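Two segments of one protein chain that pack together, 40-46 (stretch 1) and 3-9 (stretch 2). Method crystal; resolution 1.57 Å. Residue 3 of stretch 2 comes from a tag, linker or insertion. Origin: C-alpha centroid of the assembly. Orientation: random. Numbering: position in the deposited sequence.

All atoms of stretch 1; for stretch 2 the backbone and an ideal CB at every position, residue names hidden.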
ATOM      1  N   GLY A  40      -9.107   4.874   5.635  1.00 15.63           N
ATOM      2  CA  GLY A  40      -8.842   4.110   4.403  1.00 15.31           C
ATOM      3  C   GLY A  40      -7.364   4.161   4.041  1.00 15.71           C
ATOM      4  O   GLY A  40      -6.518   4.383   4.922  1.00 16.24           O
HETATM    5  N   MSE A  41      -7.060   3.966   2.756  1.00 15.44           N
HETATM    6  CA  MSE A  41      -5.676   3.894   2.271  1.00 15.92           C
HETATM    7  C   MSE A  41      -5.450   4.918   1.171  1.00 15.78           C
HETATM    8  O   MSE A  41      -6.382   5.266   0.434  1.00 15.54           O
HETATM    9  CB  MSE A  41      -5.395   2.508   1.675  1.00 16.05           C
HETATM   10  CG  MSE A  41      -5.419   1.347   2.658  1.00 18.32           C
HETATM   11 SE   MSE A  41      -3.926   1.333   3.939  1.00 24.66          SE
HETATM   12  CE  MSE A  41      -2.424   1.415   2.652  1.00 18.93           C
ATOM     13  N   SER A  42      -4.200   5.352   1.019  1.00 15.23           N
ATOM     14  CA  SER A  42      -3.859   6.195  -0.124  1.00 15.50           C
ATOM     15  C   SER A  42      -2.496   5.831  -0.707  1.00 15.21           C
ATOM     16  O   SER A  42      -1.618   5.341   0.003  1.00 14.82           O
ATOM     17  CB  SER A  42      -3.885   7.677   0.254  1.00 15.13           C
ATOM     18  OG  SER A  42      -2.906   7.988   1.219  1.00 15.61           O
ATOM     19  N   ALA A  43      -2.348   6.076  -2.010  1.00 15.91           N
ATOM     20  CA  ALA A  43      -1.072   5.874  -2.699  1.00 15.24           C
ATOM     21  C   ALA A  43      -0.828   7.164  -3.446  1.00 15.95           C
ATOM     22  O   ALA A  43      -1.578   7.477  -4.369  1.00 16.06           O
ATOM     23  CB  ALA A  43      -1.174   4.687  -3.690  1.00 15.84           C
ATOM     24  N   SER A  44       0.188   7.923  -3.037  1.00 15.69           N
ATOM     25  CA  SER A  44       0.459   9.213  -3.677  1.00 16.13           C
ATOM     26  C   SER A  44       1.805   9.109  -4.382  1.00 16.29           C
ATOM     27  O   SER A  44       2.824   8.842  -3.744  1.00 16.39           O
ATOM     28  CB  SER A  44       0.442  10.333  -2.634  1.00 16.88           C
ATOM     29  OG  SER A  44       0.771  11.600  -3.211  1.00 17.36           O
ATOM     30  N   GLN A  45       1.806   9.309  -5.701  1.00 15.68           N
ATOM     31  CA  GLN A  45       2.986   8.973  -6.506  1.00 16.20           C
ATOM     32  C   GLN A  45       3.050   9.881  -7.735  1.00 15.98           C
ATOM     33  O   GLN A  45       2.449  10.973  -7.739  1.00 16.41           O
ATOM     34  CB  GLN A  45       2.942   7.483  -6.904  1.00 15.06           C
ATOM     35  CG  GLN A  45       1.674   7.076  -7.639  1.00 15.07           C
ATOM     36  CD  GLN A  45       1.369   5.579  -7.541  1.00 16.35           C
ATOM     37  OE1 GLN A  45       1.461   4.995  -6.460  1.00 17.36           O
ATOM     38  NE2 GLN A  45       0.987   4.962  -8.671  1.00 16.35           N
ATOM     39  N   GLY A  46       3.764   9.423  -8.760  1.00 16.96           N
ATOM     40  CA  GLY A  46       3.879  10.186 -10.015  1.00 17.43           C
ATOM     41  C   GLY A  46       5.215  10.892 -10.157  1.00 18.01           C
ATOM     42  O   GLY A  46       6.145  10.668  -9.365  1.00 18.25           O
ATOM     43  N   UNK A   3       9.834   3.815 -13.090  1.00 21.13           N
ATOM     44  CA  UNK A   3       8.828   2.751 -13.098  1.00 20.08           C
ATOM     45  C   UNK A   3       8.151   2.709 -11.719  1.00 19.19           C
ATOM     46  O   UNK A   3       8.835   2.614 -10.704  1.00 18.73           O
ATOM     47  CB  UNK A   3       9.458   1.400 -13.442  1.00 20.08           C
ATOM     48  N   UNK A   4       6.824   2.791 -11.688  1.00 18.48           N
ATOM     49  CA  UNK A   4       6.079   2.844 -10.417  1.00 18.24           C
ATOM     50  C   UNK A   4       4.769   2.100 -10.518  1.00 17.78           C
ATOM     51  O   UNK A   4       3.991   2.333 -11.445  1.00 17.15           O
ATOM     52  CB  UNK A   4       5.816   4.293 -10.003  1.00 18.24           C
ATOM     53  N   UNK A   5       4.499   1.212  -9.562  1.00 17.04           N
ATOM     54  CA  UNK A   5       3.158   0.631  -9.467  1.00 16.42           C
ATOM     55  C   UNK A   5       2.792   0.416  -8.016  1.00 15.58           C
ATOM     56  O   UNK A   5       3.671   0.167  -7.184  1.00 16.32           O
ATOM     57  CB  UNK A   5       3.074  -0.688 -10.237  1.00 16.42           C
ATOM     58  N   UNK A   6       1.510   0.585  -7.711  1.00 14.94           N
ATOM     59  CA  UNK A   6       1.010   0.401  -6.337  1.00 15.05           C
ATOM     60  C   UNK A   6      -0.383  -0.210  -6.331  1.00 15.47           C
ATOM     61  O   UNK A   6      -1.150  -0.071  -7.288  1.00 16.04           O
ATOM     62  CB  UNK A   6       0.991   1.736  -5.591  1.00 15.05           C
ATOM     63  N   UNK A   7      -0.700  -0.904  -5.250  1.00 15.72           N
ATOM     64  CA  UNK A   7      -2.014  -1.508  -5.129  1.00 15.52           C
ATOM     65  C   UNK A   7      -2.516  -1.212  -3.731  1.00 15.39           C
ATOM     66  O   UNK A   7      -1.740  -1.284  -2.788  1.00 15.72           O
ATOM     67  CB  UNK A   7      -1.977  -3.012  -5.407  1.00 15.52           C
ATOM     68  N   UNK A   8      -3.775  -0.792  -3.637  1.00 14.51           N
ATOM     69  CA  UNK A   8      -4.478  -0.632  -2.347  1.00 14.80           C
ATOM     70  C   UNK A   8      -5.591  -1.659  -2.301  1.00 14.88           C
ATOM     71  O   UNK A   8      -6.256  -1.900  -3.309  1.00 15.32           O
ATOM     72  CB  UNK A   8      -5.033   0.783  -2.170  1.00 14.80           C
ATOM     73  N   UNK A   9      -5.828  -2.242  -1.129  1.00 14.84           N
ATOM     74  CA  UNK A   9      -6.900  -3.228  -1.029  1.00 15.58           C
ATOM     75  C   UNK A   9      -7.473  -3.308   0.369  1.00 16.42           C
ATOM     76  O   UNK A   9      -6.804  -2.966   1.338  1.00 16.36           O
ATOM     77  CB  UNK A   9      -6.392  -4.607  -1.456  1.00 15.58           C
TER

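The two strands run antiparallel, at 170° between their N-to-C directions, but their axes come no closer than 7.5 Å. No backbone hydrogen bond links them, so the contact has to be made by side chains. Strand alternation sets the first rule: even positions of stretch 2 face stretch 1, odd ones do not.

Position 3 precedes the strand, and its ideal CB finds nothing of stretch 1 within 5.5 Å. This contact imposes no choice there. The residue is L3, which belongs to an expression tag and touches nothing of stretch 1.

Position 4 points toward stretch 1, where its ideal CB lies 5.1 Å from Q45 NE2. The extended backbone, at phi -144° and psi 130°, suits a beta-branched residue, and the neighbouring amide and aliphatic carbons of Q45 would accept valine, threonine or a modest polar group. The deposited residue is T4, chi1 in m. Its CG2 rests 3.9 Å from Q45 CD, while OG1 accepts a hydrogen bond from a water at 2.9 Å; the same water accepts one from G46 N at 2.8 Å, bridging the two stretches.

Position 5 points away, so stretch 1 leaves it free; F5 occupies it, its ring making no contact across the interface.

Position 6 is the most tightly specified. Its CB direction is toward stretch 1, and the ideal CB sits 3.4 Å from Q45 OE1 and 4.1 Å from A43 CB. An acceptor this near favours a short donor, serine or perhaps threonine; alanine would fit but leave the carbonyl oxygen without a partner from this position. It is S6. In the p rotamer, OG donates to Q45 OE1 at 2.7 Å and also lies 3.4 Å from A43 CB, so one small hydroxyl meets both the amide and the methyl.

Position 7 points away again, and I7, with an extended t,t side chain, makes no contact with stretch 1.

Position 8 faces M41 and A43, with its ideal CB 4.2 Å from M41 CB. The spacing leaves room for a branched aliphatic side chain against apolar carbons; leucine, isoleucine or methionine would be reasonable. L8 (m,t) fills it and has more area covered than any other residue of either stretch. Its CD2 lies 4.0 Å from both M41 CB and A43 CB, while CD1 reaches the backbone, 3.8 Å from S42 CA and 3.8 Å from A43 N.

Position 9 points away, and stretch 1 asks nothing of it; A9 makes no contact.

Stretch 2 (3-9) LTFSILA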
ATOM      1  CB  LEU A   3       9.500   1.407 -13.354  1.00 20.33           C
ATOM      2  CG  LEU A   3       8.634   0.146 -13.218  1.00 20.41           C
ATOM      3  CD1 LEU A   3       7.410   0.188 -14.122  1.00 22.65           C
ATOM      4  CD2 LEU A   3       9.476  -1.086 -13.544  1.00 21.16           C
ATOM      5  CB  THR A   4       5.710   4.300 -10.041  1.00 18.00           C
ATOM      6  OG1 THR A   4       6.898   5.092  -9.937  1.00 19.94           O
ATOM      7  CG2 THR A   4       4.931   4.352  -8.707  1.00 19.23           C
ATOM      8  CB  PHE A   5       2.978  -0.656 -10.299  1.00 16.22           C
ATOM      9  CG  PHE A   5       4.108  -1.639 -10.182  1.00 17.01           C
ATOM     10  CD1 PHE A   5       4.247  -2.457  -9.047  1.00 16.59           C
ATOM     11  CD2 PHE A   5       5.017  -1.790 -11.232  1.00 17.95           C
ATOM     12  CE1 PHE A   5       5.278  -3.398  -8.970  1.00 17.96           C
ATOM     13  CE2 PHE A   5       6.053  -2.705 -11.161  1.00 18.87           C
ATOM     14  CZ  PHE A   5       6.189  -3.519 -10.018  1.00 18.20           C
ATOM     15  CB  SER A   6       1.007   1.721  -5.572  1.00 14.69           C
ATOM     16  OG  SER A   6       0.092   2.657  -6.120  1.00 16.15           O
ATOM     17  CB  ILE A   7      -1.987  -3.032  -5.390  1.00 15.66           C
ATOM     18  CG1 ILE A   7      -3.406  -3.605  -5.365  1.00 15.86           C
ATOM     19  CG2 ILE A   7      -1.004  -3.771  -4.453  1.00 16.55           C
ATOM     20  CD1 ILE A   7      -3.533  -4.889  -6.122  1.00 16.80           C
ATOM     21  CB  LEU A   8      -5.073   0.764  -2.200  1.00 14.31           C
ATOM     22  CG  LEU A   8      -4.131   1.949  -2.455  1.00 15.14           C
ATOM     23  CD1 LEU A   8      -4.888   3.288  -2.423  1.00 16.94           C
ATOM     24  CD2 LEU A   8      -2.973   1.921  -1.465  1.00 16.71           C
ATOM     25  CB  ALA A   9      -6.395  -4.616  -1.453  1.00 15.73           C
TER
HETATM   26  O   HOH W   1       5.895   7.628  -8.908  1.00 25.17           O
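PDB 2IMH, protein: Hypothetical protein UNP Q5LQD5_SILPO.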